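Bacteriophage virulence determinant (Salmonella enterica subsp. enterica serovar Typhimurium str. 14028S, PDB 6GGR) is a zinc-binding virulence protein of the PipA family, probably a metalloprotease effector that acts on proteins of the infected host cell. Local coordinates at residues 46-51 and 94-99. Residues are numbered along the deposited sequence; the frame is centred on the assembly and turned at random.
Sequences AEYLIS and YAYDQE
The short helix 45-49 and the longer helix 86-100 of the PipA-family fold meet in a surface contact through a single pair of tyrosines, Y48 and Y96. Their CA atoms stand 7.4 Å apart, and the two rings meet to one side of the line between them. The Y48 ring offers one of its faces: CE1 of Y96 sits over it, displaced toward the rim, 3.5 Å from CD2 and 3.7 Å from CG of Y48. Next to it, CD1 of Y96 approaches CD2 of Y48 at 3.7 Å. The planes are inclined at 54° with centroids 4.9 Å apart, so the pair is neither a parallel stack nor a T-shaped one, and no hydrogen bond joins the segments. The CA-CB bond of Y48 already aims at the other helix, whereas that of Y96 does not; with CG trans to its backbone N (chi1 -175°), the Y96 ring swings across to Y48. Tyrosine suits both positions, since each is only partly exposed: the ring carbons give a broad apolar surface for packing, and the polar hydroxyl suits such a setting. Beneath the pair the same two helices turn apolar residues inward, L49 and A95 both resting on L172 of helix 160-173, the helix that carries the zinc-ligand histidines H166 and H170, though the tyrosine pair itself lies away from that site. Just past the end of helix 45-49, I50 of the short strand 50-51 packs on Y67 and L74 of helix 64-84, and backbone hydrogen bonds tie L49 and S51 to W107 of strand 107-111.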
# COMPACT_ATOMS: atom_id res chain seq x y z
N ALA B 46 -9.70 -22.24 -5.32
CA ALA B 46 -8.82 -21.43 -6.16
C ALA B 46 -9.43 -21.21 -7.54
O ALA B 46 -9.48 -20.08 -8.04
CB ALA B 46 -7.45 -22.09 -6.27
N GLU B 47 -9.89 -22.29 -8.18
CA GLU B 47 -10.56 -22.16 -9.47
C GLU B 47 -11.80 -21.29 -9.37
O GLU B 47 -12.13 -20.55 -10.30
CB GLU B 47 -10.92 -23.55 -10.01
CG GLU B 47 -9.81 -24.21 -10.82
CD GLU B 47 -10.11 -25.67 -11.14
OE1 GLU B 47 -11.30 -26.03 -11.24
OE2 GLU B 47 -9.15 -26.45 -11.29
N TYR B 48 -12.50 -21.36 -8.24
CA TYR B 48 -13.70 -20.55 -8.06
C TYR B 48 -13.37 -19.07 -7.94
O TYR B 48 -14.17 -18.22 -8.35
CB TYR B 48 -14.48 -21.01 -6.83
CG TYR B 48 -14.98 -22.45 -6.87
CD1 TYR B 48 -14.94 -23.19 -8.05
CD2 TYR B 48 -15.49 -23.06 -5.73
CE1 TYR B 48 -15.39 -24.50 -8.08
CE2 TYR B 48 -15.94 -24.37 -5.76
CZ TYR B 48 -15.89 -25.08 -6.94
OH TYR B 48 -16.34 -26.38 -6.98
N LEU B 49 -12.20 -18.74 -7.39
CA LEU B 49 -11.84 -17.35 -7.17
C LEU B 49 -11.03 -16.76 -8.32
O LEU B 49 -11.21 -15.59 -8.66
CB LEU B 49 -11.04 -17.22 -5.87
CG LEU B 49 -10.65 -15.80 -5.42
CD1 LEU B 49 -11.84 -15.07 -4.81
CD2 LEU B 49 -9.49 -15.84 -4.44
N ILE B 50 -10.17 -17.56 -8.95
CA ILE B 50 -9.19 -17.07 -9.92
C ILE B 50 -9.51 -17.64 -11.29
O ILE B 50 -9.70 -18.86 -11.44
CB ILE B 50 -7.76 -17.43 -9.50
CG1 ILE B 50 -7.47 -16.96 -8.07
CG2 ILE B 50 -6.74 -16.85 -10.48
CD1 ILE B 50 -7.73 -15.48 -7.83
N SER B 51 -9.56 -16.77 -12.30
CA SER B 51 -9.72 -17.20 -13.68
C SER B 51 -8.37 -17.40 -14.37
O SER B 51 -8.13 -18.45 -14.98
CB SER B 51 -10.54 -16.18 -14.47
OG SER B 51 -9.83 -14.97 -14.63
N TYR B 94 -21.20 -17.09 0.41
CA TYR B 94 -21.97 -15.99 -0.17
C TYR B 94 -21.39 -15.57 -1.51
O TYR B 94 -22.10 -15.51 -2.52
CB TYR B 94 -21.99 -14.81 0.82
CG TYR B 94 -22.92 -13.66 0.49
CD1 TYR B 94 -23.50 -13.50 -0.77
CD2 TYR B 94 -23.23 -12.72 1.45
CE1 TYR B 94 -24.34 -12.44 -1.03
CE2 TYR B 94 -24.05 -11.69 1.19
CZ TYR B 94 -24.61 -11.54 -0.05
OH TYR B 94 -25.45 -10.47 -0.29
N ALA B 95 -20.09 -15.28 -1.54
CA ALA B 95 -19.47 -14.84 -2.79
C ALA B 95 -19.65 -15.86 -3.90
O ALA B 95 -19.82 -15.50 -5.07
CB ALA B 95 -17.98 -14.56 -2.55
N TYR B 96 -19.61 -17.16 -3.56
CA TYR B 96 -19.82 -18.18 -4.58
C TYR B 96 -21.21 -18.05 -5.21
O TYR B 96 -21.35 -18.14 -6.43
CB TYR B 96 -19.63 -19.58 -4.00
CG TYR B 96 -19.73 -20.67 -5.05
CD1 TYR B 96 -18.61 -21.05 -5.79
CD2 TYR B 96 -20.93 -21.31 -5.31
CE1 TYR B 96 -18.70 -22.04 -6.75
CE2 TYR B 96 -21.03 -22.30 -6.27
CZ TYR B 96 -19.90 -22.66 -6.99
OH TYR B 96 -20.00 -23.65 -7.95
N ASP B 97 -22.23 -17.84 -4.38
CA ASP B 97 -23.60 -17.77 -4.89
C ASP B 97 -23.79 -16.56 -5.80
O ASP B 97 -24.54 -16.63 -6.78
CB ASP B 97 -24.59 -17.72 -3.73
CG ASP B 97 -24.59 -19.00 -2.90
OD1 ASP B 97 -24.32 -20.08 -3.46
OD2 ASP B 97 -24.85 -18.91 -1.68
N GLN B 98 -23.13 -15.44 -5.49
CA GLN B 98 -23.36 -14.22 -6.25
C GLN B 98 -22.59 -14.20 -7.56
O GLN B 98 -23.15 -13.83 -8.60
CB GLN B 98 -22.97 -13.00 -5.41
CG GLN B 98 -23.68 -12.89 -4.09
CD GLN B 98 -25.19 -13.07 -4.22
OE1 GLN B 98 -25.71 -14.15 -3.94
NE2 GLN B 98 -25.88 -12.02 -4.63
N GLU B 99 -21.31 -14.59 -7.54
CA GLU B 99 -20.44 -14.34 -8.68
C GLU B 99 -19.54 -15.53 -8.99
O GLU B 99 -19.46 -15.97 -10.14
CB GLU B 99 -19.57 -13.11 -8.41
CG GLU B 99 -20.35 -11.90 -7.89
CD GLU B 99 -19.47 -10.69 -7.66
OE1 GLU B 99 -18.48 -10.82 -6.90
OE2 GLU B 99 -19.76 -9.62 -8.24